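Long-range contact in transaminase (Bacillus megaterium, PDB 5G0A), which probably transfers amino groups with S-selectivity, as a pyridoxal-5'-phosphate-dependent class III aminotransferase of the omega-transaminase type: residues 242-247 with 435-440. Residues are numbered along the deposited sequence; the frame is centred on the assembly and turned at random.
Sequences AGSAMP and GVMPNT
Two loops, 242-247 and 435-440, approach at two points, Ala242 facing Val436 with their CA atoms 6.2 Å apart and Ser244 facing Thr440. Neither loop hydrogen-bonds directly to the other. The first turns at Ser244, whose positive phi and psi (61° and 63°) take the chain into an extended run; the second curls round so that Met437 N and Thr440 O face the same water. The Ser244 side chain points at the open side of this curl, its OG beside the backbone N and anti to the carbonyl carbon (chi1 -57°). OG lies 2.7 Å from the water oxygen and is hydrogen-bonded to it. The same water accepts from Met437 N (3.0 Å) and donates to Thr440 O (2.6 Å). Beside this polar link, carbon atoms of Met437 and Thr440 lie against the serine's CB and oxygens. Thr440 CG2 lies 3.8 Å from Ser244 CB, while Met437, bent at chi2 and chi3, sets CG 3.7 Å from Ser244 OG. Arg406 fastens the first loop from outside, hydrogen-bonding through NE to Gly243 O and through NH2 to Ser244 O; Met437 O is held by Thr419 OG1. Consistent with the type I fold of class III aminotransferases, the contact joins the loop following strand 231-236 of the large central sheet, which carries the cofactor, to the C-terminal part of the chain, at the turn leading into strand 440-443. The Ala242 side chain is about 6 Å from the nearest atom of the pyridoxal-5'-phosphate. Hydrogen bonding between the loops thus runs through one water gripping a serine hydroxyl and two backbone groups, with carbon contacts beside it.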
loop_
_atom_site.group_PDB
_atom_site.type_symbol
_atom_site.label_atom_id
_atom_site.label_comp_id
_atom_site.label_asym_id
_atom_site.label_seq_id
_atom_site.Cartn_x
_atom_site.Cartn_y
_atom_site.Cartn_z
ATOM N N ALA B 242 -10.666 18.059 17.392
ATOM C CA ALA B 242 -11.646 18.169 16.310
ATOM C C ALA B 242 -12.762 17.132 16.482
ATOM O O ALA B 242 -13.946 17.423 16.237
ATOM C CB ALA B 242 -10.967 18.013 14.954
ATOM N N GLY B 243 -12.388 15.932 16.931
ATOM C CA GLY B 243 -13.360 14.840 17.147
ATOM C C GLY B 243 -14.300 15.084 18.320
ATOM O O GLY B 243 -15.332 14.404 18.455
ATOM N N SER B 244 -13.921 16.028 19.185
ATOM C CA SER B 244 -14.823 16.596 20.215
ATOM C C SER B 244 -15.358 15.574 21.213
ATOM O O SER B 244 -16.570 15.339 21.285
ATOM C CB SER B 244 -15.994 17.348 19.562
ATOM O OG SER B 244 -15.524 18.371 18.710
ATOM N N ALA B 245 -14.448 14.976 21.981
ATOM C CA ALA B 245 -14.802 13.904 22.909
ATOM C C ALA B 245 -13.844 13.845 24.089
ATOM O O ALA B 245 -12.677 14.234 23.985
ATOM C CB ALA B 245 -14.859 12.564 22.187
ATOM N N MET B 246 -14.364 13.378 25.219
ATOM C CA MET B 246 -13.605 13.242 26.451
ATOM C C MET B 246 -13.668 11.775 26.857
ATOM O O MET B 246 -14.749 11.186 26.856
ATOM C CB MET B 246 -14.227 14.095 27.560
ATOM C CG MET B 246 -13.943 15.585 27.454
ATOM S SD MET B 246 -12.222 15.962 27.830
ATOM C CE MET B 246 -12.137 15.638 29.598
ATOM N N PRO B 247 -12.520 11.176 27.197
ATOM C CA PRO B 247 -12.553 9.752 27.512
ATOM C C PRO B 247 -12.986 9.492 28.958
ATOM O O PRO B 247 -12.904 10.394 29.793
ATOM C CB PRO B 247 -11.096 9.338 27.328
ATOM C CG PRO B 247 -10.312 10.553 27.700
ATOM C CD PRO B 247 -11.175 11.753 27.390
ATOM N N GLY B 435 -19.039 24.805 17.329
ATOM C CA GLY B 435 -18.305 23.534 17.308
ATOM C C GLY B 435 -17.915 23.065 15.920
ATOM O O GLY B 435 -18.344 23.633 14.910
ATOM N N VAL B 436 -17.103 22.014 15.878
ATOM C CA VAL B 436 -16.652 21.425 14.609
ATOM C C VAL B 436 -17.507 20.225 14.199
ATOM O O VAL B 436 -17.678 19.943 13.006
ATOM C CB VAL B 436 -15.167 21.025 14.682
ATOM C CG1 VAL B 436 -14.313 22.253 14.927
ATOM C CG2 VAL B 436 -14.915 20.026 15.790
ATOM N N MET B 437 -18.040 19.534 15.200
ATOM C CA MET B 437 -18.913 18.381 15.007
ATOM C C MET B 437 -20.359 18.869 15.116
ATOM O O MET B 437 -20.621 19.892 15.752
ATOM C CB MET B 437 -18.614 17.303 16.059
ATOM C CG MET B 437 -17.240 16.655 15.923
ATOM S SD MET B 437 -16.962 15.692 14.417
ATOM C CE MET B 437 -15.904 16.767 13.445
ATOM N N PRO B 438 -21.301 18.147 14.491
ATOM C CA PRO B 438 -22.667 18.664 14.352
ATOM C C PRO B 438 -23.486 18.710 15.647
ATOM O O PRO B 438 -24.353 19.585 15.786
ATOM C CB PRO B 438 -23.300 17.701 13.338
ATOM C CG PRO B 438 -22.550 16.423 13.520
ATOM C CD PRO B 438 -21.139 16.824 13.855
ATOM N N ASN B 439 -23.225 17.788 16.577
ATOM C CA ASN B 439 -23.971 17.734 17.849
ATOM C C ASN B 439 -23.172 18.135 19.076
ATOM O O ASN B 439 -23.604 17.887 20.203
ATOM C CB ASN B 439 -24.498 16.313 18.110
ATOM C CG ASN B 439 -25.266 15.748 16.943
ATOM O OD1 ASN B 439 -26.243 16.342 16.483
ATOM N ND2 ASN B 439 -24.831 14.589 16.455
ATOM N N THR B 440 -22.001 18.735 18.878
ATOM C CA THR B 440 -21.096 18.912 19.994
ATOM C C THR B 440 -20.404 20.243 19.880
ATOM O O THR B 440 -19.737 20.515 18.892
ATOM C CB THR B 440 -20.017 17.804 20.028
ATOM O OG1 THR B 440 -20.627 16.525 19.760
ATOM C CG2 THR B 440 -19.306 17.779 21.387
HETATM O O HOH W 1 -17.336 20.212 18.024
#